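Local coordinates for AztD protein (Citrobacter koseri, PDB 6CMK), which acts as a periplasmic zinc chaperone that hands one zinc ion directly to the solute-binding protein AztC of the AztABCD transport system, at residues Val357-Thr365 and Ile373-Lys381. Numbering follows the deposited sequence.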
loop_
_atom_site.group_PDB
_atom_site.type_symbol
_atom_site.label_atom_id
_atom_site.label_comp_id
_atom_site.label_asym_id
_atom_site.label_seq_id
_atom_site.Cartn_x
_atom_site.Cartn_y
_atom_site.Cartn_z
ATOM N N VAL B 357 12.750 -10.794 7.523
ATOM C CA VAL B 357 11.885 -10.209 8.547
ATOM C C VAL B 357 10.440 -10.580 8.241
ATOM O O VAL B 357 9.988 -10.429 7.104
ATOM C CB VAL B 357 12.026 -8.676 8.616
ATOM C CG1 VAL B 357 11.186 -8.127 9.773
ATOM C CG2 VAL B 357 13.479 -8.264 8.782
ATOM N N ALA B 358 9.714 -11.045 9.261
ATOM C CA ALA B 358 8.290 -11.332 9.142
ATOM C C ALA B 358 7.604 -10.905 10.428
ATOM O O ALA B 358 8.028 -11.303 11.517
ATOM C CB ALA B 358 8.019 -12.818 8.883
ATOM N N ASP B 359 6.546 -10.100 10.295
ATOM C CA ASP B 359 5.732 -9.640 11.426
ATOM C C ASP B 359 6.670 -8.962 12.422
ATOM O O ASP B 359 7.357 -8.000 12.045
ATOM C CB ASP B 359 4.928 -10.823 11.976
ATOM C CG ASP B 359 3.712 -10.387 12.767
ATOM O OD1 ASP B 359 3.273 -9.229 12.603
ATOM O OD2 ASP B 359 3.196 -11.201 13.558
ATOM N N ASN B 360 6.745 -9.417 13.665
ATOM C CA ASN B 360 7.597 -8.783 14.663
ATOM C C ASN B 360 8.815 -9.639 14.990
ATOM O O ASN B 360 9.339 -9.593 16.104
ATOM C CB ASN B 360 6.779 -8.486 15.915
ATOM C CG ASN B 360 5.632 -7.531 15.633
ATOM O OD1 ASN B 360 5.714 -6.689 14.727
ATOM N ND2 ASN B 360 4.550 -7.661 16.394
ATOM N N LYS B 361 9.275 -10.418 14.014
ATOM C CA LYS B 361 10.373 -11.348 14.205
ATOM C C LYS B 361 11.406 -11.186 13.099
ATOM O O LYS B 361 11.085 -10.840 11.952
ATOM C CB LYS B 361 9.878 -12.798 14.227
ATOM C CG LYS B 361 9.046 -13.135 15.440
ATOM C CD LYS B 361 8.398 -14.494 15.291
ATOM C CE LYS B 361 7.866 -15.007 16.619
ATOM N NZ LYS B 361 7.479 -16.442 16.543
ATOM N N ILE B 362 12.650 -11.464 13.465
ATOM C CA ILE B 362 13.781 -11.494 12.553
ATOM C C ILE B 362 14.277 -12.929 12.465
ATOM O O ILE B 362 14.351 -13.635 13.479
ATOM C CB ILE B 362 14.911 -10.559 13.022
ATOM C CG1 ILE B 362 14.390 -9.126 13.200
ATOM C CG2 ILE B 362 16.053 -10.577 12.008
ATOM C CD1 ILE B 362 15.357 -8.242 13.964
ATOM N N TYR B 363 14.607 -13.358 11.251
ATOM C CA TYR B 363 14.986 -14.737 10.963
ATOM C C TYR B 363 16.372 -14.752 10.340
ATOM O O TYR B 363 16.631 -14.029 9.374
ATOM C CB TYR B 363 13.980 -15.407 10.018
ATOM C CG TYR B 363 12.593 -15.434 10.575
ATOM C CD1 TYR B 363 11.791 -14.299 10.530
ATOM C CD2 TYR B 363 12.093 -16.571 11.196
ATOM C CE1 TYR B 363 10.530 -14.301 11.073
ATOM C CE2 TYR B 363 10.817 -16.580 11.737
ATOM C CZ TYR B 363 10.046 -15.436 11.660
ATOM O OH TYR B 363 8.771 -15.422 12.200
ATOM N N VAL B 364 17.258 -15.577 10.889
ATOM C CA VAL B 364 18.634 -15.668 10.421
ATOM C C VAL B 364 18.927 -17.130 10.140
ATOM O O VAL B 364 18.861 -17.963 11.052
ATOM C CB VAL B 364 19.636 -15.106 11.449
ATOM C CG1 VAL B 364 21.063 -15.262 10.926
ATOM C CG2 VAL B 364 19.337 -13.644 11.753
ATOM N N THR B 365 19.250 -17.451 8.889
ATOM C CA THR B 365 19.606 -18.822 8.579
ATOM C C THR B 365 21.004 -19.117 9.100
ATOM O O THR B 365 21.882 -18.250 9.114
ATOM C CB THR B 365 19.536 -19.095 7.081
ATOM O OG1 THR B 365 20.429 -18.222 6.374
ATOM C CG2 THR B 365 18.117 -18.891 6.575
ATOM N N ILE B 373 17.502 -19.149 13.233
ATOM C CA ILE B 373 17.355 -18.486 14.527
ATOM C C ILE B 373 16.259 -17.434 14.412
ATOM O O ILE B 373 16.195 -16.698 13.422
ATOM C CB ILE B 373 18.679 -17.843 14.982
ATOM C CG1 ILE B 373 19.837 -18.839 14.915
ATOM C CG2 ILE B 373 18.521 -17.265 16.383
ATOM C CD1 ILE B 373 19.565 -20.183 15.553
ATOM N N VAL B 374 15.399 -17.350 15.427
ATOM C CA VAL B 374 14.275 -16.415 15.428
ATOM C C VAL B 374 14.479 -15.418 16.559
ATOM O O VAL B 374 14.641 -15.818 17.718
ATOM C CB VAL B 374 12.925 -17.137 15.591
ATOM C CG1 VAL B 374 11.777 -16.153 15.428
ATOM C CG2 VAL B 374 12.789 -18.279 14.597
ATOM N N LEU B 375 14.461 -14.134 16.225
ATOM C CA LEU B 375 14.625 -13.070 17.205
ATOM C C LEU B 375 13.386 -12.196 17.245
ATOM O O LEU B 375 12.762 -11.931 16.217
ATOM C CB LEU B 375 15.824 -12.176 16.883
ATOM C CG LEU B 375 17.192 -12.849 16.859
ATOM C CD1 LEU B 375 17.552 -13.324 15.450
ATOM C CD2 LEU B 375 18.228 -11.878 17.389
ATOM N N ASP B 376 13.068 -11.705 18.440
ATOM C CA ASP B 376 12.063 -10.661 18.569
ATOM C C ASP B 376 12.653 -9.351 18.062
ATOM O O ASP B 376 13.752 -8.957 18.465
ATOM C CB ASP B 376 11.621 -10.532 20.026
ATOM C CG ASP B 376 10.608 -9.417 20.225
ATOM O OD1 ASP B 376 9.423 -9.627 19.896
ATOM O OD2 ASP B 376 10.999 -8.330 20.696
ATOM N N ALA B 377 11.931 -8.667 17.174
ATOM C CA ALA B 377 12.542 -7.535 16.484
ATOM C C ALA B 377 12.817 -6.368 17.422
ATOM O O ALA B 377 13.830 -5.677 17.264
ATOM C CB ALA B 377 11.658 -7.067 15.330
ATOM N N THR B 378 11.943 -6.127 18.390
ATOM C CA THR B 378 12.090 -4.937 19.215
ATOM C C THR B 378 13.045 -5.162 20.378
ATOM O O THR B 378 13.874 -4.292 20.666
ATOM C CB THR B 378 10.717 -4.473 19.713
ATOM O OG1 THR B 378 10.082 -5.524 20.448
ATOM C CG2 THR B 378 9.836 -4.069 18.529
ATOM N N SER B 379 12.978 -6.329 21.024
ATOM C CA SER B 379 13.933 -6.659 22.078
ATOM C C SER B 379 15.274 -7.100 21.510
ATOM O O SER B 379 16.298 -7.019 22.197
ATOM C CB SER B 379 13.376 -7.762 22.981
ATOM O OG SER B 379 13.501 -9.036 22.375
ATOM N N PHE B 380 15.286 -7.581 20.270
ATOM C CA PHE B 380 16.521 -7.968 19.604
ATOM C C PHE B 380 17.195 -9.118 20.344
ATOM O O PHE B 380 18.422 -9.157 20.489
ATOM C CB PHE B 380 17.463 -6.772 19.461
ATOM C CG PHE B 380 18.240 -6.766 18.177
ATOM C CD1 PHE B 380 17.587 -6.661 16.961
ATOM C CD2 PHE B 380 19.622 -6.833 18.183
ATOM C CE1 PHE B 380 18.297 -6.640 15.780
ATOM C CE2 PHE B 380 20.336 -6.808 16.999
ATOM C CZ PHE B 380 19.674 -6.713 15.798
ATOM N N LYS B 381 16.379 -10.064 20.811
ATOM C CA LYS B 381 16.852 -11.254 21.496
ATOM C C LYS B 381 16.210 -12.495 20.893
ATOM O O LYS B 381 15.064 -12.470 20.437
ATOM C CB LYS B 381 16.544 -11.184 22.989
ATOM C CG LYS B 381 16.982 -9.880 23.609
ATOM C CD LYS B 381 16.932 -9.908 25.122
ATOM C CE LYS B 381 17.327 -8.558 25.703
ATOM N NZ LYS B 381 18.422 -7.902 24.925
HETATM O O HOH W 1 8.382 -11.389 18.430
#
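I362 and V364 pair with L375 and I373 as strands 361-365 and 373-376 run antiparallel at 155°, central neighbours in a four-stranded blade of the beta-propeller. I362 and L375 exchange two nearly straight backbone bonds, each 2.8 Å from N to O, and V364 and I373 form the next hydrogen-bonded pair, its two bonds somewhat more bent. At the other end, beyond I362-L375, A377 N reaches N360 O (3.0 Å) from above the carbonyl plane; a bridging water also donates to this oxygen and to D376 OD1.

One face carries I362, V364, I373 and L375. I362 sends CD1 to F380 CE1 (3.8 Å), its CG1 lying anti to the carbonyl carbon (chi1 -56°) and 4.0 Å from A377 CB. The small A377 can sit close against the N360 carbonyl. On the other face, V374 lies alongside Y363, both its methyls near CE2 of the ring, while CG1 also meets K361 CD at 3.8 Å; the Y363 hydroxyl hydrogen-bonds to A53 O.

D376 suits the turn after its strand: OD2 accepts from S379 N (2.8 Å), an Asx motif. Apolar branched residues thus fill the I362 face, the other mixes V374 with the Y363 ring and K361's aliphatic part, and polar groups at the hairpin's open end tie turn 358-361 to the 376-380 turn, directly and through water.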